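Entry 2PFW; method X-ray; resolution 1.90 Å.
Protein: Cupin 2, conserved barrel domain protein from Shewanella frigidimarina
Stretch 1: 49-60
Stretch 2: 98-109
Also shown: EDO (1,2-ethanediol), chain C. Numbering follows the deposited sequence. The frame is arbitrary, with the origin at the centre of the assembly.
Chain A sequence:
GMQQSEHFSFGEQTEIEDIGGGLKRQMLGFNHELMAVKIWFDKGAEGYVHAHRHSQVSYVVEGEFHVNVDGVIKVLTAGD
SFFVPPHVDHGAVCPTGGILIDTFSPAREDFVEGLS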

# COMPACT_ATOMS: atom_id res chain seq x y z
N VAL A 49 -9.22 -10.33 16.73
CA VAL A 49 -10.31 -9.58 16.09
C VAL A 49 -10.42 -8.18 16.71
O VAL A 49 -10.31 -8.08 17.94
CB VAL A 49 -11.65 -10.33 16.18
CG1 VAL A 49 -12.76 -9.57 15.47
CG2 VAL A 49 -11.52 -11.73 15.58
N HIS A 50 -10.61 -7.14 15.91
CA HIS A 50 -10.05 -5.80 16.05
C HIS A 50 -10.89 -4.73 15.38
O HIS A 50 -11.63 -4.98 14.42
CB HIS A 50 -8.66 -5.85 15.42
CG HIS A 50 -7.68 -4.88 15.94
ND1 HIS A 50 -7.00 -5.07 17.13
CD2 HIS A 50 -7.20 -3.70 15.46
CE1 HIS A 50 -6.17 -4.06 17.36
NE2 HIS A 50 -6.28 -3.21 16.35
N ALA A 51 -10.81 -3.50 15.87
CA ALA A 51 -11.45 -2.36 15.23
C ALA A 51 -10.67 -1.08 15.57
O ALA A 51 -9.96 -1.02 16.58
CB ALA A 51 -12.90 -2.20 15.63
N HIS A 52 -10.80 -0.07 14.71
CA HIS A 52 -10.13 1.20 14.97
C HIS A 52 -10.73 2.30 14.10
O HIS A 52 -11.44 2.04 13.12
CB HIS A 52 -8.62 1.06 14.76
CG HIS A 52 -8.22 0.31 13.53
ND1 HIS A 52 -8.61 0.69 12.27
CD2 HIS A 52 -7.45 -0.80 13.35
CE1 HIS A 52 -8.11 -0.14 11.37
NE2 HIS A 52 -7.40 -1.06 12.01
N ARG A 53 -10.48 3.56 14.46
CA ARG A 53 -11.06 4.67 13.70
C ARG A 53 -10.46 4.76 12.30
O ARG A 53 -11.15 5.04 11.33
CB ARG A 53 -10.86 5.99 14.44
CG ARG A 53 -9.40 6.38 14.69
CD ARG A 53 -9.34 7.65 15.53
NE ARG A 53 -8.00 8.19 15.68
CZ ARG A 53 -7.11 7.86 16.59
NH1 ARG A 53 -7.37 6.93 17.50
NH2 ARG A 53 -5.92 8.45 16.60
N HIS A 54 -9.16 4.51 12.22
CA HIS A 54 -8.40 4.68 10.99
C HIS A 54 -9.03 3.96 9.80
O HIS A 54 -9.47 2.81 9.92
CB HIS A 54 -6.97 4.17 11.19
CG HIS A 54 -6.26 4.73 12.38
ND1 HIS A 54 -6.49 4.29 13.67
CD2 HIS A 54 -5.32 5.70 12.49
CE1 HIS A 54 -5.73 4.96 14.51
NE2 HIS A 54 -5.00 5.82 13.82
N SER A 55 -9.09 4.61 8.64
CA SER A 55 -9.42 3.87 7.42
C SER A 55 -8.25 2.93 7.11
O SER A 55 -7.12 3.19 7.50
CB SER A 55 -9.72 4.80 6.26
OG SER A 55 -11.07 5.23 6.28
N GLN A 56 -8.53 1.82 6.43
CA GLN A 56 -7.47 0.84 6.19
C GLN A 56 -7.66 0.20 4.82
O GLN A 56 -8.76 -0.27 4.49
CB GLN A 56 -7.41 -0.23 7.28
CG GLN A 56 -6.36 -1.31 7.04
CD GLN A 56 -6.43 -2.44 8.05
OE1 GLN A 56 -6.73 -2.25 9.23
NE2 GLN A 56 -6.14 -3.65 7.58
N VAL A 57 -6.60 0.18 4.01
CA VAL A 57 -6.60 -0.62 2.78
C VAL A 57 -5.42 -1.59 2.87
O VAL A 57 -4.34 -1.20 3.31
CB VAL A 57 -6.55 0.24 1.52
CG1 VAL A 57 -6.76 -0.59 0.26
CG2 VAL A 57 -7.63 1.32 1.57
N SER A 58 -5.65 -2.84 2.49
CA SER A 58 -4.64 -3.88 2.66
C SER A 58 -4.45 -4.63 1.34
O SER A 58 -5.41 -4.89 0.61
CB SER A 58 -5.02 -4.84 3.78
OG SER A 58 -4.49 -4.48 5.03
N TYR A 59 -3.19 -4.96 1.05
CA TYR A 59 -2.82 -5.68 -0.16
C TYR A 59 -2.09 -6.97 0.21
O TYR A 59 -1.22 -6.95 1.08
CB TYR A 59 -1.93 -4.83 -1.07
CG TYR A 59 -1.53 -5.56 -2.33
CD1 TYR A 59 -2.41 -5.70 -3.39
CD2 TYR A 59 -0.25 -6.10 -2.46
CE1 TYR A 59 -2.04 -6.37 -4.55
CE2 TYR A 59 0.12 -6.77 -3.61
CZ TYR A 59 -0.78 -6.90 -4.65
OH TYR A 59 -0.40 -7.57 -5.79
N VAL A 60 -2.44 -8.08 -0.45
CA VAL A 60 -1.72 -9.32 -0.15
C VAL A 60 -0.48 -9.43 -1.05
O VAL A 60 -0.62 -9.58 -2.26
CB VAL A 60 -2.59 -10.58 -0.31
CG1 VAL A 60 -1.84 -11.79 0.23
CG2 VAL A 60 -3.92 -10.43 0.41
N GLY A 98 2.94 -15.55 5.15
CA GLY A 98 2.64 -14.61 4.07
C GLY A 98 3.08 -13.19 4.38
O GLY A 98 3.74 -12.93 5.39
N ILE A 99 2.70 -12.26 3.51
CA ILE A 99 3.07 -10.85 3.64
C ILE A 99 1.93 -9.94 3.21
O ILE A 99 1.30 -10.15 2.18
CB ILE A 99 4.34 -10.53 2.83
CG1 ILE A 99 5.57 -11.31 3.30
CG2 ILE A 99 4.63 -9.04 2.84
CD1 ILE A 99 6.66 -11.41 2.26
N LEU A 100 1.66 -8.93 4.04
CA LEU A 100 0.63 -7.94 3.80
C LEU A 100 1.24 -6.53 3.70
O LEU A 100 2.20 -6.23 4.41
CB LEU A 100 -0.41 -7.89 4.91
CG LEU A 100 -1.55 -8.88 4.92
CD1 LEU A 100 -2.49 -8.57 6.08
CD2 LEU A 100 -2.31 -8.88 3.60
N ILE A 101 0.66 -5.68 2.87
CA ILE A 101 0.87 -4.23 3.00
C ILE A 101 -0.37 -3.59 3.61
O ILE A 101 -1.42 -3.57 2.99
CB ILE A 101 1.21 -3.59 1.64
CG1 ILE A 101 2.28 -4.34 0.84
CG2 ILE A 101 1.55 -2.12 1.85
CD1 ILE A 101 3.67 -3.78 0.73
N ASP A 102 -0.24 -3.11 4.84
CA ASP A 102 -1.34 -2.42 5.52
C ASP A 102 -1.13 -0.91 5.40
O ASP A 102 -0.07 -0.44 5.83
CB ASP A 102 -1.42 -2.81 6.99
CG ASP A 102 -1.99 -4.17 7.29
OD1 ASP A 102 -2.71 -4.76 6.46
OD2 ASP A 102 -1.72 -4.69 8.40
N THR A 103 -2.10 -0.21 4.84
CA THR A 103 -2.09 1.24 4.81
C THR A 103 -3.31 1.83 5.53
O THR A 103 -4.41 1.30 5.39
CB THR A 103 -2.06 1.76 3.36
OG1 THR A 103 -3.38 1.81 2.82
CG2 THR A 103 -1.27 0.78 2.50
N PHE A 104 -3.08 2.90 6.26
CA PHE A 104 -4.07 3.54 7.11
C PHE A 104 -4.19 5.04 6.86
O PHE A 104 -3.16 5.70 6.73
CB PHE A 104 -3.70 3.34 8.59
CG PHE A 104 -3.51 1.87 8.94
CD1 PHE A 104 -4.61 1.08 9.23
CD2 PHE A 104 -2.24 1.32 8.97
CE1 PHE A 104 -4.45 -0.25 9.54
CE2 PHE A 104 -2.08 -0.01 9.29
CZ PHE A 104 -3.19 -0.80 9.57
N SER A 105 -5.40 5.59 6.80
CA SER A 105 -5.54 7.04 6.90
C SER A 105 -6.15 7.45 8.26
O SER A 105 -7.28 6.85 8.39
CB SER A 105 -6.38 7.68 5.80
OG SER A 105 -6.24 9.10 5.93
N PRO A 106 -5.91 8.23 9.30
CA PRO A 106 -4.84 8.97 10.01
C PRO A 106 -3.65 8.02 10.08
O PRO A 106 -3.84 6.83 9.80
CB PRO A 106 -5.37 9.29 11.40
CG PRO A 106 -6.65 8.52 11.50
CD PRO A 106 -7.18 8.50 10.10
N ALA A 107 -2.46 8.49 10.43
CA ALA A 107 -1.41 7.56 10.84
C ALA A 107 -1.86 6.81 12.10
O ALA A 107 -2.71 7.32 12.84
CB ALA A 107 -0.10 8.28 11.10
N ARG A 108 -1.30 5.64 12.34
CA ARG A 108 -1.44 4.95 13.61
C ARG A 108 -0.32 5.39 14.56
O ARG A 108 0.83 4.98 14.40
CB ARG A 108 -1.40 3.43 13.43
CG ARG A 108 -2.52 2.86 12.58
CD ARG A 108 -3.73 2.55 13.45
NE ARG A 108 -3.47 1.46 14.39
CZ ARG A 108 -3.62 0.17 14.13
NH1 ARG A 108 -4.04 -0.27 12.96
NH2 ARG A 108 -3.35 -0.73 15.07
N GLU A 109 -0.63 6.23 15.55
CA GLU A 109 0.45 6.69 16.42
C GLU A 109 1.12 5.52 17.13
O GLU A 109 2.27 5.63 17.55
CB GLU A 109 -0.03 7.71 17.47
CG GLU A 109 1.01 7.89 18.57
CD GLU A 109 0.95 9.17 19.37
OE1 GLU A 109 0.14 10.05 19.03
OE2 GLU A 109 1.72 9.29 20.35
C1 EDO C . -3.98 -6.14 9.17
O1 EDO C . -4.76 -6.22 7.97
C2 EDO C . -2.99 -7.30 9.20
O2 EDO C . -1.85 -6.93 9.97

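Strands 55-60 and 98-105 of the cupin barrel run antiparallel, their axes 159° apart and 4.6 Å at closest approach, and the two stretches bury 804 Å² between them. The register pairs Ser-55 with Ser-105, Val-57 with Thr-103 and Tyr-59 with Ile-101 as hydrogen-bonded partners. At each of these the backbone bonds run both ways: Val-57 N to Thr-103 O is 2.8 Å and Thr-103 N to Val-57 O 2.9 Å, while Tyr-59 N to Ile-101 O is 3.0 Å and Ile-101 N to Tyr-59 O 2.9 Å. In the intervening non-hydrogen-bonded pairs the CA atoms come closer, and CA-H...O contacts supplement the ladder, as from Phe-104 CA to Ser-55 O at 3.1 Å.

Alternation sends Ser-55, Val-57, Tyr-59, Ile-101, Thr-103 and Ser-105 to one face. Thr-103, with chi1 p, places its hydroxyl back against the partner strand, where OG1 donates to Val-57 O at 3.2 Å, so that carbonyl accepts from both the backbone and the side chain of one residue. Tyr-59 (chi1 t) and Ile-101 (chi1 m) meet near their roots, CB to CB at 4.3 Å; beyond that the tyrosine side chain leads away, and its hydroxyl is bonded elsewhere in the structure.

The other face carries Gln-56, Ser-58, Val-60, Leu-100, Asp-102 and Phe-104. Leu-100, m then t, brings its end nearer the first strand, so that CD2 lies 3.9 Å from Val-60 CG2 and 3.4 Å from Tyr-59 O. Gln-56 is extended, t at chi1 and chi2, which carries its amide out over this face: NE2 donates to Ser-58 OG at 3.1 Å and weakly to O1 of the ethanediol at 2.9 Å. The diol, probably from the crystallisation liquor, also donates from O2 to Asp-102 OD2 at 2.7 Å. Ser-58 OG and Asp-102 OD1 are modelled only 2.3 Å apart, too short for a hydrogen bond, and Asp-102 OD2 is modelled too close to the diol, 2.8 Å from its C1, so the details of this polar cluster, the place of OD2 included, are less certain.

Phe-104, chi1 m, leans toward the first stretch and directs its edge to the face of His-52, with ring centroids 5.7 Å apart and planes at 83°. Phe-104 CE1 also lies 3.0 Å from Gln-56 OE1, near the ring plane, where the slightly positive C-H edge suits an amide oxygen. His-52 (chi1 p) joins this group through a weak hydrogen bond from its NE2 to Gln-56 OE1 at 3.1 Å.

Past the strand, a cis peptide bond precedes Pro-106. His-54, chi1 m, reaches toward this segment, its ring edge near the carbonyls: CD2 is 3.3 Å from Pro-106 O and NE2 2.9 Å from Ala-107 O. Arg-108 folds back with chi1, chi2 and chi3 all m, laying CD over the His-54 ring, 3.3 Å from its centroid and 11° off the normal, a CH-pi contact. The same fold brings the guanidinium to His-52, whose CD2 sits over one face of that guanidinium, 3.5 Å from Arg-108 NH1.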